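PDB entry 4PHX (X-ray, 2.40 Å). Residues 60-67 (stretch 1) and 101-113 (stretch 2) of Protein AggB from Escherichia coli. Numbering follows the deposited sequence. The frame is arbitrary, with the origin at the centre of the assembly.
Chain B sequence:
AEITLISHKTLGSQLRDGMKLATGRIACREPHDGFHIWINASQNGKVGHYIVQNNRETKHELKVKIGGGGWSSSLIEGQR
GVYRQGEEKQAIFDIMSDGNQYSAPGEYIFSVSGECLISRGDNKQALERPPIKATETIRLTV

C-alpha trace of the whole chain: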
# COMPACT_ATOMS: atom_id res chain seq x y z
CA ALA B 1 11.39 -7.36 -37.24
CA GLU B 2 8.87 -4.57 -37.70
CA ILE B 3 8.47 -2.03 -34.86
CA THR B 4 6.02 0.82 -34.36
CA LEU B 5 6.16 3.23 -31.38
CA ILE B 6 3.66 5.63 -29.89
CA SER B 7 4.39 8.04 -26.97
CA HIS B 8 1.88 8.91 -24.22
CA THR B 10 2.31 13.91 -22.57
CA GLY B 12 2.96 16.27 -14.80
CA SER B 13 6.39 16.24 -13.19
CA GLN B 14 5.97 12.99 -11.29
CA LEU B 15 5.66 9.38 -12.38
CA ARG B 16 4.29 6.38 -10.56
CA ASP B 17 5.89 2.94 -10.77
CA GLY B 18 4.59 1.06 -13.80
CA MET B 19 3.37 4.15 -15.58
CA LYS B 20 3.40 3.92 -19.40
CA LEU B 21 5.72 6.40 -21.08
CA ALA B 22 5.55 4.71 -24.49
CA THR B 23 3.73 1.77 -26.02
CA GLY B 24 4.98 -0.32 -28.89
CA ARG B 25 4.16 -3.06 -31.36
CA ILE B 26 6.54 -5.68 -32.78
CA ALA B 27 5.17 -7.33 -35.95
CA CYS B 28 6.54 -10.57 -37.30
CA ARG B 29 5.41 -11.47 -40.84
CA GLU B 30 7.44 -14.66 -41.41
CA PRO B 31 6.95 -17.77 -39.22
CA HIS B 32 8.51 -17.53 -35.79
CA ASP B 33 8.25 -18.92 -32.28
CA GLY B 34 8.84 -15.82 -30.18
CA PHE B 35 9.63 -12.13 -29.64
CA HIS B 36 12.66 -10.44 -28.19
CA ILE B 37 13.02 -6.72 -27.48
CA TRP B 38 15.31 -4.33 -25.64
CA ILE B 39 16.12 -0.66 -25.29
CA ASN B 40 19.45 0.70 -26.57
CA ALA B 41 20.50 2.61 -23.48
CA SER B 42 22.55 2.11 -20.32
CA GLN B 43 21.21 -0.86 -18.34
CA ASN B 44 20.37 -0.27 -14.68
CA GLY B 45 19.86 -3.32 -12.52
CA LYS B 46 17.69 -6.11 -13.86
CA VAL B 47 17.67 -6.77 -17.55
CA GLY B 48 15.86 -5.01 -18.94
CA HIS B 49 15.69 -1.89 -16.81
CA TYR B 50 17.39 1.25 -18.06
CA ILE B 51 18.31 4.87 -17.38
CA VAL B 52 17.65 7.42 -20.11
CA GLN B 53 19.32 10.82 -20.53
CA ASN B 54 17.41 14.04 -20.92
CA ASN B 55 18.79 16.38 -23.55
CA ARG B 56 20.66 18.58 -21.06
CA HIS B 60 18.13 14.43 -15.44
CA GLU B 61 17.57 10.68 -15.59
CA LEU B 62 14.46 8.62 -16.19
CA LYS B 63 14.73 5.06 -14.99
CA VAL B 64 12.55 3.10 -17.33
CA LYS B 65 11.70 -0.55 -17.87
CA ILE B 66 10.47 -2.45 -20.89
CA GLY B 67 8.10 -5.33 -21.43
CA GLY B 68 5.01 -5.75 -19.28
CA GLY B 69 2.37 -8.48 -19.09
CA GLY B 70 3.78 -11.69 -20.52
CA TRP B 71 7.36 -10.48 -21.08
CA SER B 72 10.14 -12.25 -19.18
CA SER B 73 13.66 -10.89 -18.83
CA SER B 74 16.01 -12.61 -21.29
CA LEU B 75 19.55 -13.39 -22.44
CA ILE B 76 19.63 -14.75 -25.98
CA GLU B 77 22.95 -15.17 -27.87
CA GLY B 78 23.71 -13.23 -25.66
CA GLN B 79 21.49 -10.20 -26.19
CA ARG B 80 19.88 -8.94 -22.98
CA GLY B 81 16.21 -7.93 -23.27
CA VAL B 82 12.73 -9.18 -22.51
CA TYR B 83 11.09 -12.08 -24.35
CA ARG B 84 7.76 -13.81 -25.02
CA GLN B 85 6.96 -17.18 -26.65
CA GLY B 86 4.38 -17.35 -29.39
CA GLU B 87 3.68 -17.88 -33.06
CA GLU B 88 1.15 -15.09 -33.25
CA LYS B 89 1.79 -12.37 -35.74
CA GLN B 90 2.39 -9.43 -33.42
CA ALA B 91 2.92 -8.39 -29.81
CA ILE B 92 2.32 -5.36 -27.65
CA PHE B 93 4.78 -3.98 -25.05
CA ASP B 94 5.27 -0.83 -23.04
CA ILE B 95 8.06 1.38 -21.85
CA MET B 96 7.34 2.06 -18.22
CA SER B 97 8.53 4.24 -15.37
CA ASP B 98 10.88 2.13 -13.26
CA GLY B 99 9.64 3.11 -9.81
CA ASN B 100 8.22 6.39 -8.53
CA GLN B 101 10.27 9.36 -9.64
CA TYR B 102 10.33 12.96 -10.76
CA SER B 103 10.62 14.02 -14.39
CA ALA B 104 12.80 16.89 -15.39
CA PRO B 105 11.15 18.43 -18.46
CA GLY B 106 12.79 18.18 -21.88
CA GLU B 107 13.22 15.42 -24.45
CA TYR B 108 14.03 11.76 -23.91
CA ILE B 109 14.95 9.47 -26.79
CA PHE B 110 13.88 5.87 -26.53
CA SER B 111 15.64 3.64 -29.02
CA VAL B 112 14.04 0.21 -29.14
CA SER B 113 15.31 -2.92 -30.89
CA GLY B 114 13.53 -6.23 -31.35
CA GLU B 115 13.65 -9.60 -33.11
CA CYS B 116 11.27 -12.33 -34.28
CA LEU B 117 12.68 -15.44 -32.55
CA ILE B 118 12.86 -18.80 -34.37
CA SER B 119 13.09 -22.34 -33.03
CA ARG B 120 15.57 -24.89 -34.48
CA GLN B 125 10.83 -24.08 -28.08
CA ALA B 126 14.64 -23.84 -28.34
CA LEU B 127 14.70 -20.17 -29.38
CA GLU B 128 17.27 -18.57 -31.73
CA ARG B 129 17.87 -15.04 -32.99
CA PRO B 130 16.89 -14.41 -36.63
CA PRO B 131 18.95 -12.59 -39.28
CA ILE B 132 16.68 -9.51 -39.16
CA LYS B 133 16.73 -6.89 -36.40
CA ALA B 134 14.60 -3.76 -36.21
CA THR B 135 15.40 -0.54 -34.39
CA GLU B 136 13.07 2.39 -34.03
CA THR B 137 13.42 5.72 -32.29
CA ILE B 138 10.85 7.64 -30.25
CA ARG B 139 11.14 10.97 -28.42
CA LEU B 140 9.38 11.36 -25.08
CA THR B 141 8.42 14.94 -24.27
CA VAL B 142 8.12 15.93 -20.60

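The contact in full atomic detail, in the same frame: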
# COMPACT_ATOMS: atom_id res chain seq x y z
N HIS B 60 19.52 14.90 -15.41
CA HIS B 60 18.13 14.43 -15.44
C HIS B 60 18.03 13.01 -16.00
O HIS B 60 18.35 12.77 -17.16
CB HIS B 60 17.27 15.35 -16.31
CG HIS B 60 17.62 16.80 -16.17
ND1 HIS B 60 17.86 17.39 -14.95
CD2 HIS B 60 17.76 17.77 -17.10
CE1 HIS B 60 18.14 18.67 -15.13
NE2 HIS B 60 18.09 18.92 -16.43
N GLU B 61 17.56 12.08 -15.18
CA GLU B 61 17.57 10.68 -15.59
C GLU B 61 16.29 9.93 -15.28
O GLU B 61 15.97 9.69 -14.12
CB GLU B 61 18.74 9.94 -14.94
CG GLU B 61 20.07 10.34 -15.50
CD GLU B 61 21.19 9.49 -14.98
OE1 GLU B 61 21.09 9.07 -13.81
OE2 GLU B 61 22.14 9.23 -15.74
N LEU B 62 15.57 9.54 -16.34
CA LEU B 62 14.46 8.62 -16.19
C LEU B 62 14.97 7.20 -16.09
O LEU B 62 15.75 6.76 -16.93
CB LEU B 62 13.50 8.74 -17.35
CG LEU B 62 12.63 9.98 -17.22
CD1 LEU B 62 11.68 10.08 -18.41
CD2 LEU B 62 11.87 9.92 -15.90
N LYS B 63 14.55 6.49 -15.05
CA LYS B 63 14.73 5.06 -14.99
C LYS B 63 13.49 4.48 -15.63
O LYS B 63 12.37 4.74 -15.20
CB LYS B 63 14.80 4.55 -13.54
CG LYS B 63 15.57 5.42 -12.56
CD LYS B 63 15.61 4.79 -11.15
CE LYS B 63 16.30 3.42 -11.12
NZ LYS B 63 17.80 3.50 -11.25
N VAL B 64 13.68 3.69 -16.67
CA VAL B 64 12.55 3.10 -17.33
C VAL B 64 12.73 1.60 -17.39
O VAL B 64 13.84 1.09 -17.16
CB VAL B 64 12.39 3.68 -18.73
CG1 VAL B 64 12.22 5.19 -18.65
CG2 VAL B 64 13.59 3.28 -19.62
N LYS B 65 11.64 0.90 -17.67
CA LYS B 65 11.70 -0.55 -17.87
C LYS B 65 10.83 -0.93 -19.06
O LYS B 65 9.87 -0.24 -19.40
CB LYS B 65 11.28 -1.32 -16.61
CG LYS B 65 9.86 -1.04 -16.14
CD LYS B 65 9.45 -1.92 -14.94
CE LYS B 65 8.02 -1.66 -14.49
NZ LYS B 65 7.66 -2.45 -13.26
N ILE B 66 11.17 -2.04 -19.68
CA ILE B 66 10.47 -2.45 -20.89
C ILE B 66 9.90 -3.85 -20.78
O ILE B 66 10.49 -4.75 -20.21
CB ILE B 66 11.39 -2.34 -22.12
CG1 ILE B 66 10.57 -2.45 -23.41
CG2 ILE B 66 12.51 -3.39 -22.05
CD1 ILE B 66 11.37 -2.17 -24.69
N GLY B 67 8.72 -4.03 -21.36
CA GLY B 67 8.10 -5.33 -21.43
C GLY B 67 6.66 -5.24 -21.00
O GLY B 67 5.83 -4.68 -21.71
N GLN B 101 9.18 8.44 -9.37
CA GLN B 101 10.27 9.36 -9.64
C GLN B 101 9.76 10.67 -10.20
O GLN B 101 8.62 10.78 -10.62
CB GLN B 101 11.28 8.74 -10.63
CG GLN B 101 10.79 8.62 -12.09
CD GLN B 101 11.66 7.67 -12.95
OE1 GLN B 101 12.89 7.70 -12.89
NE2 GLN B 101 11.00 6.82 -13.75
N TYR B 102 10.63 11.66 -10.20
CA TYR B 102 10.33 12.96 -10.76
C TYR B 102 10.85 13.04 -12.19
O TYR B 102 11.84 12.41 -12.54
CB TYR B 102 11.00 14.04 -9.90
CG TYR B 102 11.27 15.34 -10.61
CD1 TYR B 102 10.26 16.28 -10.77
CD2 TYR B 102 12.52 15.64 -11.11
CE1 TYR B 102 10.50 17.48 -11.41
CE2 TYR B 102 12.78 16.83 -11.75
CZ TYR B 102 11.76 17.75 -11.89
OH TYR B 102 12.00 18.95 -12.52
N SER B 103 10.20 13.86 -13.01
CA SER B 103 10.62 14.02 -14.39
C SER B 103 11.05 15.44 -14.69
O SER B 103 10.23 16.36 -14.77
CB SER B 103 9.49 13.61 -15.34
OG SER B 103 8.41 14.53 -15.25
N ALA B 104 12.35 15.63 -14.86
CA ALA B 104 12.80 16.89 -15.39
C ALA B 104 12.20 17.00 -16.77
O ALA B 104 12.17 16.02 -17.51
CB ALA B 104 14.29 16.92 -15.47
N PRO B 105 11.69 18.19 -17.12
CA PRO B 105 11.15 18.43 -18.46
C PRO B 105 12.23 18.22 -19.52
O PRO B 105 13.38 17.97 -19.17
CB PRO B 105 10.75 19.91 -18.42
CG PRO B 105 11.55 20.49 -17.30
CD PRO B 105 11.66 19.40 -16.28
N GLY B 106 11.84 18.30 -20.79
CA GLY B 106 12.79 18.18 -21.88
C GLY B 106 12.46 17.03 -22.80
O GLY B 106 11.31 16.58 -22.85
N GLU B 107 13.45 16.55 -23.54
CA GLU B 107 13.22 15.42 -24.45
C GLU B 107 13.96 14.17 -23.99
O GLU B 107 15.07 14.26 -23.46
CB GLU B 107 13.63 15.78 -25.88
CG GLU B 107 12.69 16.75 -26.57
CD GLU B 107 13.18 17.12 -27.97
OE1 GLU B 107 14.35 16.84 -28.29
OE2 GLU B 107 12.38 17.69 -28.74
N TYR B 108 13.34 13.02 -24.16
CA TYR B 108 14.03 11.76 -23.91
C TYR B 108 13.85 10.85 -25.12
O TYR B 108 12.73 10.61 -25.57
CB TYR B 108 13.49 11.07 -22.67
CG TYR B 108 13.61 11.86 -21.39
CD1 TYR B 108 14.65 11.62 -20.50
CD2 TYR B 108 12.68 12.82 -21.06
CE1 TYR B 108 14.75 12.34 -19.32
CE2 TYR B 108 12.76 13.53 -19.89
CZ TYR B 108 13.79 13.30 -19.03
OH TYR B 108 13.86 14.04 -17.87
N ILE B 109 14.97 10.36 -25.64
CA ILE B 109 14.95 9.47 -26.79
C ILE B 109 14.96 8.00 -26.38
O ILE B 109 15.93 7.50 -25.81
CB ILE B 109 16.13 9.73 -27.73
CG1 ILE B 109 16.08 11.16 -28.27
CG2 ILE B 109 16.09 8.77 -28.90
CD1 ILE B 109 17.45 11.68 -28.66
N PHE B 110 13.88 7.31 -26.68
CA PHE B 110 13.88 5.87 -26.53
C PHE B 110 14.23 5.18 -27.86
O PHE B 110 13.56 5.35 -28.88
CB PHE B 110 12.52 5.42 -26.02
CG PHE B 110 12.19 5.95 -24.65
CD1 PHE B 110 13.08 5.80 -23.60
CD2 PHE B 110 11.00 6.62 -24.42
CE1 PHE B 110 12.78 6.29 -22.34
CE2 PHE B 110 10.69 7.11 -23.15
CZ PHE B 110 11.58 6.94 -22.11
N SER B 111 15.30 4.41 -27.84
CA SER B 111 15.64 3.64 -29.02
C SER B 111 15.39 2.19 -28.69
O SER B 111 16.04 1.64 -27.80
CB SER B 111 17.10 3.87 -29.39
OG SER B 111 17.52 2.84 -30.26
N VAL B 112 14.47 1.57 -29.42
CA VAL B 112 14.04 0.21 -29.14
C VAL B 112 14.44 -0.73 -30.28
O VAL B 112 14.21 -0.43 -31.45
CB VAL B 112 12.52 0.15 -28.98
CG1 VAL B 112 12.09 -1.26 -28.66
CG2 VAL B 112 12.05 1.10 -27.89
N SER B 113 15.04 -1.85 -29.93
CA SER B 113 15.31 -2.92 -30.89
C SER B 113 14.53 -4.17 -30.53
O SER B 113 14.14 -4.37 -29.37
CB SER B 113 16.81 -3.23 -30.97
OG SER B 113 17.53 -2.18 -31.57

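Strands 61-67 and 107-113 run in roughly the same direction, inclined by 35°, and their axes approach to 9.4 Å. That spacing is too wide for backbone pairing and is filled by side chains. The contact buries 541 Å² in all, counting both sides.

Leu62, Val64 and Ile66 alternate along the first strand, pointing toward Tyr108, Phe110 and Val112 on the second. Leu62 is the largest contributor. With chi1 m and chi2 t, it lays CD1 almost exactly on the normal of the Tyr108 ring, 3.7 Å from the ring centroid, so a methyl bump rests on a flat aromatic floor. Its other methyl, CD2, turns to the preceding segment and lies 3.7 Å from Gln101 CD, also near Tyr102 O and Ser103 CB. The branched leucine thus fills the hollow between the tyrosine ring and residues 101-103. Farther along, Val64 CG1 meets Phe110 CE1 obliquely at 3.9 Å, and Ile66 CD1 reaches Val112 CG1 at 4.1 Å; the long, extended isoleucine arm (chi1 t, chi2 t) helps span the gap to the shorter valine.

The polar link is made by Gln101, whose side chain extends to the backbone of Lys63. Lys63 N donates to Gln101 OE1 (3.0 Å) and Gln101 NE2 donates to Lys63 O (2.9 Å), both nearly linear. A carboxamide suits this place because it offers an acceptor and a donor side by side, matching the two backbone groups of one residue. The lysine side chain, meanwhile, leads its end away.

At the start of the first stretch, Ala104 CB sits over one face of the His60 ring, 3.8 Å from its centroid; its small methyl permits this close packing. Tyr108 OH donates to Ala104 O (2.6 Å), tying the loop to the strand that carries the aromatic floor.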